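Local coordinates for protein 16S rRNA (guanine(1405)-N(7))-methyltransferase (Klebsiella pneumoniae, PDB 6PI9) that probably methylates the N7 position of guanine 1405 in 16S rRNA, using S-adenosyl-L-methionine as methyl donor, and thereby confers resistance to various aminoglycosides, at residues 11-16 with 46-51; 98-103 with 130-135; 151-154 with 158-161; 195-200 with 234-239. All blocks are in the same frame, centred on the assembly; numbering follows the deposited sequence. Where two conformers were deposited one is given.

Contact 1: residues 11-16 with 46-51; sequences DALLSA and KAARTH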
loop_
_atom_site.group_PDB
_atom_site.type_symbol
_atom_site.label_atom_id
_atom_site.label_comp_id
_atom_site.label_asym_id
_atom_site.label_seq_id
_atom_site.Cartn_x
_atom_site.Cartn_y
_atom_site.Cartn_z
ATOM N N ASP A 11 6.242 -22.442 9.611
ATOM C CA ASP A 11 5.336 -22.505 10.767
ATOM C C ASP A 11 5.158 -21.138 11.424
ATOM O O ASP A 11 4.056 -20.795 11.873
ATOM C CB ASP A 11 5.858 -23.513 11.792
ATOM C CG ASP A 11 5.721 -24.931 11.332
ATOM O OD1 ASP A 11 4.919 -25.173 10.387
ATOM O OD2 ASP A 11 6.377 -25.819 11.926
ATOM N N ALA A 12 6.232 -20.340 11.507
ATOM C CA ALA A 12 6.101 -18.997 12.061
ATOM C C ALA A 12 5.216 -18.123 11.199
ATOM O O ALA A 12 4.550 -17.223 11.721
ATOM C CB ALA A 12 7.472 -18.304 12.203
ATOM N N LEU A 13 5.200 -18.372 9.941
ATOM C CA LEU A 13 4.358 -17.631 9.112
ATOM C C LEU A 13 2.925 -18.112 9.297
ATOM O O LEU A 13 2.056 -17.360 9.533
ATOM C CB LEU A 13 4.830 -17.894 7.729
ATOM C CG LEU A 13 4.965 -16.848 6.686
ATOM C CD1 LEU A 13 5.455 -15.526 7.144
ATOM C CD2 LEU A 13 5.752 -17.371 5.549
ATOM N N LEU A 14 2.717 -19.402 9.261
ATOM C CA LEU A 14 1.356 -19.940 9.322
ATOM C C LEU A 14 0.678 -19.664 10.666
ATOM O O LEU A 14 -0.565 -19.647 10.730
ATOM C CB LEU A 14 1.365 -21.448 9.072
ATOM C CG LEU A 14 1.679 -21.846 7.621
ATOM C CD1 LEU A 14 1.999 -23.345 7.499
ATOM C CD2 LEU A 14 0.437 -21.431 6.710
ATOM N N SER A 15 1.454 -19.491 11.755
ATOM C CA SER A 15 0.863 -19.223 13.067
ATOM C C SER A 15 0.779 -17.726 13.378
ATOM O O SER A 15 0.383 -17.369 14.488
ATOM C CB SER A 15 1.640 -19.959 14.179
ATOM O OG SER A 15 2.988 -19.516 14.199
ATOM N N ALA A 16 1.111 -16.847 12.431
ATOM C CA ALA A 16 1.158 -15.408 12.726
ATOM C C ALA A 16 -0.256 -14.829 12.845
ATOM O O ALA A 16 -1.135 -15.146 12.031
ATOM C CB ALA A 16 1.954 -14.647 11.649
ATOM N N LYS A 46 10.725 -13.499 6.319
ATOM C CA LYS A 46 10.515 -12.057 6.236
ATOM C C LYS A 46 10.078 -11.650 4.827
ATOM O O LYS A 46 9.163 -10.820 4.659
ATOM C CB LYS A 46 11.799 -11.302 6.618
ATOM C CG LYS A 46 12.281 -11.547 8.049
ATOM C CD LYS A 46 13.724 -10.975 8.357
ATOM C CE LYS A 46 14.141 -11.410 9.773
ATOM N NZ LYS A 46 15.568 -11.133 10.169
ATOM N N ALA A 47 10.721 -12.217 3.798
ATOM C CA ALA A 47 10.320 -11.874 2.419
ATOM C C ALA A 47 8.880 -12.291 2.154
ATOM O O ALA A 47 8.134 -11.598 1.447
ATOM C CB ALA A 47 11.258 -12.529 1.401
ATOM N N ALA A 48 8.457 -13.412 2.717
ATOM C CA ALA A 48 7.090 -13.872 2.469
ATOM C C ALA A 48 6.101 -12.994 3.204
ATOM O O ALA A 48 5.011 -12.701 2.699
ATOM C CB ALA A 48 6.926 -15.324 2.938
ATOM N N ARG A 49 6.453 -12.585 4.420
ATOM C CA ARG A 49 5.592 -11.671 5.145
ATOM C C ARG A 49 5.417 -10.386 4.348
ATOM O O ARG A 49 4.300 -9.880 4.195
ATOM C CB ARG A 49 6.190 -11.414 6.533
ATOM C CG ARG A 49 5.274 -10.649 7.428
ATOM C CD ARG A 49 5.578 -10.934 8.886
ATOM N NE ARG A 49 6.972 -11.271 9.154
ATOM C CZ ARG A 49 7.389 -12.402 9.736
ATOM N NH1 ARG A 49 6.505 -13.323 10.127
ATOM N NH2 ARG A 49 8.699 -12.596 9.953
ATOM N N THR A 50 6.518 -9.840 3.820
ATOM C CA THR A 50 6.385 -8.613 3.021
ATOM C C THR A 50 5.495 -8.828 1.798
ATOM O O THR A 50 4.592 -8.029 1.531
ATOM C CB THR A 50 7.763 -8.123 2.598
ATOM O OG1 THR A 50 8.463 -7.748 3.782
ATOM C CG2 THR A 50 7.595 -6.867 1.755
ATOM N N HIS A 51 5.751 -9.896 1.038
ATOM C CA HIS A 51 4.936 -10.267 -0.136
ATOM C C HIS A 51 3.458 -10.367 0.230
ATOM O O HIS A 51 2.584 -9.766 -0.417
ATOM C CB HIS A 51 5.455 -11.614 -0.696
ATOM C CG HIS A 51 4.762 -12.130 -1.937
ATOM N ND1 HIS A 51 3.398 -12.313 -2.022
ATOM C CD2 HIS A 51 5.274 -12.624 -3.099
ATOM C CE1 HIS A 51 3.088 -12.831 -3.198
ATOM N NE2 HIS A 51 4.207 -13.046 -3.868
#

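Contact 2: residues 98-103 with 130-135; sequences PGADEW and GSMGVT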
loop_
_atom_site.group_PDB
_atom_site.type_symbol
_atom_site.label_atom_id
_atom_site.label_comp_id
_atom_site.label_asym_id
_atom_site.label_seq_id
_atom_site.Cartn_x
_atom_site.Cartn_y
_atom_site.Cartn_z
ATOM N N PRO A 98 -16.682 7.617 -1.851
ATOM C CA PRO A 98 -17.153 8.951 -2.261
ATOM C C PRO A 98 -17.615 9.025 -3.712
ATOM O O PRO A 98 -18.503 9.828 -4.025
ATOM C CB PRO A 98 -15.938 9.850 -1.983
ATOM C CG PRO A 98 -14.783 8.969 -1.942
ATOM C CD PRO A 98 -15.281 7.649 -1.402
ATOM N N GLY A 99 -17.071 8.203 -4.608
ATOM C CA GLY A 99 -17.551 8.169 -5.972
ATOM C C GLY A 99 -18.544 7.070 -6.275
ATOM O O GLY A 99 -18.876 6.870 -7.452
ATOM N N ALA A 100 -19.046 6.360 -5.257
ATOM C CA ALA A 100 -19.849 5.169 -5.507
ATOM C C ALA A 100 -21.073 5.476 -6.354
ATOM O O ALA A 100 -21.430 4.692 -7.238
ATOM C CB ALA A 100 -20.269 4.534 -4.181
ATOM N N ASP A 101 -21.742 6.593 -6.092
ATOM C CA ASP A 101 -22.915 6.933 -6.887
ATOM C C ASP A 101 -22.538 7.084 -8.356
ATOM O O ASP A 101 -23.068 6.380 -9.225
ATOM C CB ASP A 101 -23.571 8.195 -6.343
ATOM C CG ASP A 101 -24.249 7.962 -5.004
ATOM O OD1 ASP A 101 -24.708 6.824 -4.757
ATOM O OD2 ASP A 101 -24.339 8.930 -4.210
ATOM N N GLU A 102 -21.572 7.948 -8.647
ATOM C CA GLU A 102 -21.069 8.034 -10.009
ATOM C C GLU A 102 -20.670 6.656 -10.557
ATOM O O GLU A 102 -20.978 6.326 -11.708
ATOM C CB GLU A 102 -19.896 9.007 -10.042
ATOM C CG GLU A 102 -19.382 9.209 -11.406
ATOM C CD GLU A 102 -18.164 10.118 -11.482
ATOM O OE1 GLU A 102 -17.774 10.691 -10.441
ATOM O OE2 GLU A 102 -17.599 10.261 -12.594
ATOM N N TRP A 103 -20.003 5.824 -9.734
ATOM C CA TRP A 103 -19.541 4.522 -10.196
ATOM C C TRP A 103 -20.720 3.636 -10.629
ATOM O O TRP A 103 -20.702 3.014 -11.697
ATOM C CB TRP A 103 -18.721 3.859 -9.073
ATOM C CG TRP A 103 -17.830 2.698 -9.471
ATOM C CD1 TRP A 103 -16.467 2.726 -9.688
ATOM C CD2 TRP A 103 -18.241 1.347 -9.680
ATOM N NE1 TRP A 103 -16.018 1.474 -10.037
ATOM C CE2 TRP A 103 -17.086 0.608 -10.027
ATOM C CE3 TRP A 103 -19.484 0.687 -9.613
ATOM C CZ2 TRP A 103 -17.133 -0.742 -10.312
ATOM C CZ3 TRP A 103 -19.536 -0.651 -9.901
ATOM C CH2 TRP A 103 -18.363 -1.360 -10.245
ATOM N N GLY A 130 -23.983 -4.928 -2.952
ATOM C CA GLY A 130 -25.276 -5.382 -2.488
ATOM C C GLY A 130 -26.133 -4.258 -1.953
ATOM O O GLY A 130 -27.363 -4.264 -2.123
ATOM N N SER A 131 -25.511 -3.274 -1.305
ATOM C CA SER A 131 -26.288 -2.151 -0.799
ATOM C C SER A 131 -26.939 -1.363 -1.929
ATOM O O SER A 131 -27.968 -0.717 -1.709
ATOM C CB SER A 131 -25.391 -1.230 0.020
ATOM O OG SER A 131 -24.417 -0.633 -0.809
ATOM N N MET A 132 -26.360 -1.420 -3.132
ATOM C CA MET A 132 -26.791 -0.631 -4.273
ATOM C C MET A 132 -27.604 -1.440 -5.274
ATOM O O MET A 132 -27.745 -1.027 -6.439
ATOM C CB MET A 132 -25.572 -0.000 -4.936
ATOM C CG MET A 132 -24.836 0.906 -3.964
ATOM S SD MET A 132 -23.439 1.844 -4.627
ATOM C CE MET A 132 -23.181 2.942 -3.226
ATOM N N GLY A 133 -28.150 -2.580 -4.829
ATOM C CA GLY A 133 -29.076 -3.377 -5.600
ATOM C C GLY A 133 -28.462 -4.494 -6.407
ATOM O O GLY A 133 -29.209 -5.220 -7.076
ATOM N N VAL A 134 -27.135 -4.647 -6.379
ATOM C CA VAL A 134 -26.460 -5.748 -7.053
ATOM C C VAL A 134 -26.276 -6.837 -6.001
ATOM O O VAL A 134 -25.300 -6.850 -5.256
ATOM C CB VAL A 134 -25.147 -5.307 -7.681
ATOM C CG1 VAL A 134 -24.432 -6.508 -8.368
ATOM C CG2 VAL A 134 -25.440 -4.154 -8.657
ATOM N N THR A 135 -27.236 -7.763 -5.943
ATOM C CA THR A 135 -27.314 -8.731 -4.856
ATOM C C THR A 135 -27.185 -10.172 -5.350
ATOM O O THR A 135 -27.556 -11.116 -4.639
ATOM C CB THR A 135 -28.618 -8.527 -4.079
ATOM O OG1 THR A 135 -29.722 -8.787 -4.950
ATOM C CG2 THR A 135 -28.704 -7.073 -3.622
#

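Contact 3: residues 151-154 with 158-161; sequences NETA and GWHT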
loop_
_atom_site.group_PDB
_atom_site.type_symbol
_atom_site.label_atom_id
_atom_site.label_comp_id
_atom_site.label_asym_id
_atom_site.label_seq_id
_atom_site.Cartn_x
_atom_site.Cartn_y
_atom_site.Cartn_z
ATOM N N ASN A 151 -20.285 -13.317 3.353
ATOM C CA ASN A 151 -21.326 -14.337 3.503
ATOM C C ASN A 151 -22.271 -14.013 4.654
ATOM O O ASN A 151 -23.493 -14.201 4.543
ATOM C CB ASN A 151 -20.685 -15.717 3.719
ATOM C CG ASN A 151 -20.148 -16.298 2.442
ATOM O OD1 ASN A 151 -20.775 -16.131 1.407
ATOM N ND2 ASN A 151 -18.985 -16.973 2.495
ATOM N N GLU A 152 -21.725 -13.569 5.785
ATOM C CA GLU A 152 -22.564 -13.232 6.932
ATOM C C GLU A 152 -23.501 -12.073 6.614
ATOM O O GLU A 152 -24.696 -12.113 6.932
ATOM C CB GLU A 152 -21.679 -12.879 8.122
ATOM C CG GLU A 152 -20.905 -14.061 8.659
ATOM C CD GLU A 152 -20.153 -13.731 9.933
ATOM O OE1 GLU A 152 -20.727 -12.997 10.788
ATOM O OE2 GLU A 152 -19.001 -14.213 10.080
ATOM N N THR A 153 -22.968 -11.016 6.004
ATOM C CA THR A 153 -23.801 -9.859 5.701
ATOM C C THR A 153 -24.885 -10.233 4.704
ATOM O O THR A 153 -26.050 -9.849 4.855
ATOM C CB THR A 153 -22.923 -8.725 5.159
ATOM O OG1 THR A 153 -21.913 -8.419 6.131
ATOM C CG2 THR A 153 -23.760 -7.468 4.825
ATOM N N ALA A 154 -24.514 -10.997 3.671
ATOM C CA ALA A 154 -25.471 -11.372 2.632
ATOM C C ALA A 154 -26.614 -12.213 3.192
ATOM O O ALA A 154 -27.781 -11.956 2.885
ATOM C CB ALA A 154 -24.754 -12.114 1.508
ATOM N N GLY A 158 -30.626 -11.130 3.194
ATOM C CA GLY A 158 -31.430 -11.859 2.228
ATOM C C GLY A 158 -30.929 -11.806 0.803
ATOM O O GLY A 158 -31.711 -12.037 -0.125
ATOM N N TRP A 159 -29.643 -11.504 0.599
ATOM C CA TRP A 159 -29.042 -11.468 -0.731
ATOM C C TRP A 159 -28.699 -12.877 -1.212
ATOM O O TRP A 159 -28.470 -13.797 -0.417
ATOM C CB TRP A 159 -27.771 -10.616 -0.731
ATOM C CG TRP A 159 -27.984 -9.196 -0.275
ATOM C CD1 TRP A 159 -29.192 -8.523 -0.178
ATOM C CD2 TRP A 159 -26.976 -8.267 0.139
ATOM N NE1 TRP A 159 -28.979 -7.241 0.264
ATOM C CE2 TRP A 159 -27.633 -7.054 0.466
ATOM C CE3 TRP A 159 -25.584 -8.339 0.268
ATOM C CZ2 TRP A 159 -26.935 -5.918 0.905
ATOM C CZ3 TRP A 159 -24.894 -7.210 0.693
ATOM C CH2 TRP A 159 -25.572 -6.017 1.015
ATOM N N HIS A 160 -28.676 -13.046 -2.536
ATOM C CA HIS A 160 -28.148 -14.285 -3.083
ATOM C C HIS A 160 -26.637 -14.271 -3.114
ATOM O O HIS A 160 -26.031 -15.340 -3.242
ATOM C CB HIS A 160 -28.709 -14.530 -4.477
ATOM C CG HIS A 160 -30.199 -14.735 -4.474
ATOM N ND1 HIS A 160 -31.007 -14.411 -5.547
ATOM C CD2 HIS A 160 -31.020 -15.235 -3.521
ATOM C CE1 HIS A 160 -32.264 -14.699 -5.248
ATOM N NE2 HIS A 160 -32.297 -15.208 -4.027
ATOM N N THR A 161 -26.051 -13.094 -2.936
ATOM C CA THR A 161 -24.608 -12.930 -2.937
ATOM C C THR A 161 -23.927 -13.828 -1.911
ATOM O O THR A 161 -24.413 -13.999 -0.791
ATOM C CB THR A 161 -24.287 -11.456 -2.673
ATOM O OG1 THR A 161 -24.598 -10.710 -3.852
ATOM C CG2 THR A 161 -22.816 -11.222 -2.378
#

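Contact 4: residues 195-200 with 234-239; sequences GRAAEL and ERILPD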
loop_
_atom_site.group_PDB
_atom_site.type_symbol
_atom_site.label_atom_id
_atom_site.label_comp_id
_atom_site.label_asym_id
_atom_site.label_seq_id
_atom_site.Cartn_x
_atom_site.Cartn_y
_atom_site.Cartn_z
ATOM N N GLY A 195 2.310 -12.769 -17.085
ATOM C CA GLY A 195 1.389 -13.399 -17.996
ATOM C C GLY A 195 0.053 -13.774 -17.387
ATOM O O GLY A 195 -0.864 -14.171 -18.135
ATOM N N ARG A 196 -0.088 -13.660 -16.053
ATOM C CA ARG A 196 -1.262 -14.226 -15.400
ATOM C C ARG A 196 -2.495 -13.376 -15.664
ATOM O O ARG A 196 -3.607 -13.918 -15.795
ATOM C CB ARG A 196 -1.009 -14.365 -13.887
ATOM C CG ARG A 196 -2.140 -15.120 -13.126
ATOM C CD ARG A 196 -2.280 -16.541 -13.678
ATOM N NE ARG A 196 -3.365 -17.260 -13.016
ATOM C CZ ARG A 196 -3.719 -18.505 -13.297
ATOM N NH1 ARG A 196 -3.097 -19.198 -14.247
ATOM N NH2 ARG A 196 -4.716 -19.068 -12.631
ATOM N N ALA A 197 -2.324 -12.056 -15.780
ATOM C CA ALA A 197 -3.466 -11.201 -16.122
ATOM C C ALA A 197 -4.069 -11.601 -17.460
ATOM O O ALA A 197 -5.294 -11.784 -17.584
ATOM C CB ALA A 197 -3.017 -9.734 -16.155
ATOM N N ALA A 198 -3.228 -11.727 -18.489
ATOM C CA ALA A 198 -3.762 -12.089 -19.801
ATOM C C ALA A 198 -4.372 -13.487 -19.785
ATOM O O ALA A 198 -5.342 -13.764 -20.515
ATOM C CB ALA A 198 -2.635 -11.991 -20.849
ATOM N N GLU A 199 -3.808 -14.399 -18.992
ATOM C CA GLU A 199 -4.346 -15.761 -18.979
ATOM C C GLU A 199 -5.723 -15.770 -18.312
ATOM O O GLU A 199 -6.649 -16.439 -18.779
ATOM C CB GLU A 199 -3.369 -16.664 -18.245
ATOM C CG GLU A 199 -3.757 -18.083 -18.203
ATOM C CD GLU A 199 -2.642 -18.940 -17.617
ATOM O OE1 GLU A 199 -2.749 -20.183 -17.797
ATOM O OE2 GLU A 199 -1.674 -18.370 -16.981
ATOM N N LEU A 200 -5.872 -14.995 -17.238
ATOM C CA LEU A 200 -7.151 -14.877 -16.559
ATOM C C LEU A 200 -8.203 -14.228 -17.454
ATOM O O LEU A 200 -9.314 -14.745 -17.588
ATOM C CB LEU A 200 -6.971 -14.080 -15.271
ATOM C CG LEU A 200 -8.216 -13.776 -14.436
ATOM C CD1 LEU A 200 -8.856 -15.101 -14.008
ATOM C CD2 LEU A 200 -7.815 -12.947 -13.154
ATOM N N GLU A 234 -3.668 -2.030 -22.542
ATOM C CA GLU A 234 -4.005 -2.149 -23.960
ATOM C C GLU A 234 -3.062 -3.120 -24.646
ATOM O O GLU A 234 -3.450 -3.778 -25.620
ATOM C CB GLU A 234 -3.975 -0.785 -24.634
ATOM C CG GLU A 234 -4.678 0.295 -23.824
ATOM C CD GLU A 234 -6.187 0.448 -24.019
ATOM O OE1 GLU A 234 -6.678 1.560 -23.691
ATOM O OE2 GLU A 234 -6.872 -0.501 -24.469
ATOM N N ARG A 235 -1.866 -3.296 -24.099
ATOM C CA ARG A 235 -0.902 -4.186 -24.710
ATOM C C ARG A 235 -1.186 -5.643 -24.347
ATOM O O ARG A 235 -1.030 -6.537 -25.183
ATOM C CB ARG A 235 0.506 -3.783 -24.276
ATOM C CG ARG A 235 1.554 -4.763 -24.689
ATOM C CD ARG A 235 2.947 -4.189 -24.558
ATOM N NE ARG A 235 3.323 -3.878 -23.180
ATOM C CZ ARG A 235 3.744 -4.788 -22.303
ATOM N NH1 ARG A 235 3.795 -6.075 -22.656
ATOM N NH2 ARG A 235 4.100 -4.427 -21.070
ATOM N N ILE A 236 -1.641 -5.916 -23.135
ATOM C CA ILE A 236 -1.822 -7.331 -22.760
ATOM C C ILE A 236 -3.237 -7.810 -23.041
ATOM O O ILE A 236 -3.498 -9.023 -22.982
ATOM C CB ILE A 236 -1.468 -7.608 -21.295
ATOM C CG1 ILE A 236 -2.424 -6.886 -20.341
ATOM C CG2 ILE A 236 0.012 -7.203 -21.003
ATOM C CD1 ILE A 236 -3.496 -7.753 -19.681
ATOM N N LEU A 237 -4.168 -6.914 -23.333
ATOM C CA LEU A 237 -5.546 -7.371 -23.489
ATOM C C LEU A 237 -5.635 -8.438 -24.592
ATOM O O LEU A 237 -5.260 -8.163 -25.733
ATOM C CB LEU A 237 -6.467 -6.199 -23.840
ATOM C CG LEU A 237 -7.949 -6.573 -23.988
ATOM C CD1 LEU A 237 -8.486 -6.960 -22.617
ATOM C CD2 LEU A 237 -8.719 -5.388 -24.553
ATOM N N PRO A 238 -6.165 -9.631 -24.313
ATOM C CA PRO A 238 -6.332 -10.643 -25.381
ATOM C C PRO A 238 -7.149 -10.137 -26.564
ATOM O O PRO A 238 -8.100 -9.370 -26.405
ATOM C CB PRO A 238 -7.057 -11.788 -24.669
ATOM C CG PRO A 238 -6.713 -11.626 -23.216
ATOM C CD PRO A 238 -6.613 -10.123 -23.005
ATOM N N ASP A 239 -6.799 -10.614 -27.767
ATOM C CA ASP A 239 -7.474 -10.127 -28.970
ATOM C C ASP A 239 -8.946 -10.515 -29.021
ATOM O O ASP A 239 -9.710 -9.917 -29.796
ATOM C CB ASP A 239 -6.805 -10.650 -30.254
ATOM C CG ASP A 239 -5.365 -10.188 -30.410
ATOM O OD1 ASP A 239 -4.980 -9.139 -29.829
ATOM O OD2 ASP A 239 -4.625 -10.869 -31.155
#

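Contact 1: residues 11-16 with 46-51
The flat guanidinium of Arg49 meets Leu13 obliquely, with the methyl CD1 of Leu13 3.9 Å from Arg49 NH1. Leu13 CD1 also lies 4.1 Å from the backbone N of Arg49, so this one branch is set between the root of the arginine and its end. The other branch turns to the neighbouring residue, where Leu13 CD2 touches Ala48 CB at 3.5 Å. The arginine starts away from its own nitrogen, CG being anti to the backbone N (chi1 -171°), and a bend at chi3 (29°) brings the guanidinium round beside the leucine. Its NH2 forms a salt bridge with Glu45, and Arg94 of the second subunit packs against the same side chain.

On the other segment, helix 4-14 ends with two donors on one carbonyl: Ser15 N and Ser15 OG each lie 2.9 Å from Asp11 O, approaching from opposite faces of its plane. Between helices 4-14 and 41-57, in contrast, leucine methyls meet the alanine methyl and the arginine nitrogen NH1 by van der Waals packing. The implication is a division of labour, in which Leu13 and Ala48 supply dispersion contact while the arginine's charge is met by Glu45, beyond the two segments.

Contact 2: residues 98-103 with 130-135
Ala100, the residue that meets Met132, stands in the first turn of helix 100-111, and the shortest polar bond here builds that turn: Trp103 N donates to Gly99 O at 2.8 Å. Gly99 holds the N-cap position. The partner segment is the end of helix 125-131, closed by a Schellman motif. Its C-prime residue is Gly133, whose positive phi (94°) takes the chain out of the helix; Gly133 N bonds to Gly130 O at 3.3 Å, and Val134 N to Leu129 O completes the motif.

The contact therefore pairs the start of one helix with the end of another, on either side in sequence of strand 117-120 in the Rossmann-like methyltransferase fold. Met132 spans the gap. With CG anti to the carbonyl carbon (chi1 -60°) and the chain extended beyond it, the thioether runs straight out from the capping turn. Met104, further along helix 100-111, also packs on it. Ala100 lies close to Arg96, which binds S-adenosyl-L-homocysteine, although its own side chain is about 11 Å from the ligand.

Asp101, which is exposed, brings OD1 to 4.4 Å from Met132 CE. The main touch is apolar: Ala100 CB sits 4.2 Å from Met132 SD but 3.5 Å from the terminal methyl CE, tighter than a usual carbon-carbon contact.

Contact 3: residues 151-154 with 158-161
A helix end folding back on itself makes this contact: residues 158-161, leaving helix 144-157 toward strand 162-165, return against the helix's last turns at 151-154, with Ala154 and Trp159 closest in backbone at 4.9 Å between CA atoms. The turn is made by Gly158, the first residue to leave helical geometry, at a positive phi of 78°. Trp159 N then donates to Ala154 O at 3.0 Å; the bond is moderately bent (149° at the hydrogen), and the donor lies 28° from the carbonyl plane. The donor comes five positions after the acceptor, one more than in an alpha-helical bond, which marks the chain's departure from the helix.

Side chains fill the angle of the turn. Trp159 CB lies 4.0 Å from Ala154 CB, and the benzo part of the indole continues along the helix, CE3 standing 3.8 Å from Ala154 CA. The ring is oblique to the residues it meets, and its CZ3 reaches Thr153 CG2 at 4.3 Å. Beyond the two segments Trp75 packs on both Thr153 and Trp159. The hydroxyls bond elsewhere: Thr153 OG1 to Leu149 O, and Thr161 OG1 with Ala137 N, at the start of the neighbouring strand 137-141.

Ala154 CB is also 3.0 Å from Thr161 O, a doubtfully close approach for carbon and oxygen. The whole is a glycine-based C-terminal cap within a beta-alpha-beta crossover, the unit in which helix 144-157 joins the adjacent parallel strands 137-141 and 162-165 of the Rossmann-like sheet.

Contact 4: residues 195-200 with 234-239
Ile236 reaches helix 196-203 by an unusual pair of torsions: CG1 sits between its backbone N and carbonyl carbon (chi1 65°), and chi2 of 103° swings CD1 toward Ala197 and Ala198. The CD1 methyl ends 4.1 Å from Ala197 CB and 4.2 Å from Ala198 N, so it lies against both the side-chain methyl and the main chain of the helix. Its distance to Ala198 CB is longer, 4.5 Å. Ala198 CB itself turns to the backbone of the other segment and comes to 3.8 Å from Ile236 O.

A second touch follows where helix 225-236 has given way to an extended chain. Pro238 CG approaches Ala198 O at 3.7 Å, placing the pyrrolidine ring beside the next stretch of the same helix, where it also packs on Leu201 and Ala202. Ala198 and Ile236 are the nearest backbone pair, 5.9 Å between CA atoms, a separation consistent with the small alanine side chain.

Polar groups of segment 195-200 find partners within it or in neighbouring parts of the fold. Arg196 NH1 forms a weak, bent hydrogen bond, part of a salt bridge, with Glu199 OE2 at 3.2 Å. The two oxygens of Glu190 accept from Gly195 N and Ala197 N at the start of the helix, and Arg196 NE bonds to the carbonyl of Leu168, a residue that binds S-adenosyl-L-homocysteine.

Chemically, then, the interface is one of close methyl, methylene and carbonyl packing. The polar groups named on segment 195-200 have their partners away from residues 234-239, so the contact itself probably depends on packing rather than on charge.

Read from the N terminus, the four contacts come strictly in series; none nests in or crosses another. Contact 1 closes an excursion, a little over half helical, that runs from helix 4-14 through helix 24-34 to helix 41-57. Contact 2 spans helix 100-111, strand 117-120 and helix 125-131, and contact 3 follows as a short local turn after helix 144-157. Contact 4 closes the longest excursion, through strand 208-214 to the end of helix 225-236. Only contacts 2 and 3 touch: Thr135 O and Thr161 OG1 lie 3.1 Å apart, a probable hydrogen bond, and Trp159 CZ2 packs on Gly130 C at 3.4 Å. Contacts 1 and 2, and likewise 3 and 4, lie on opposite sides of the chain's centre.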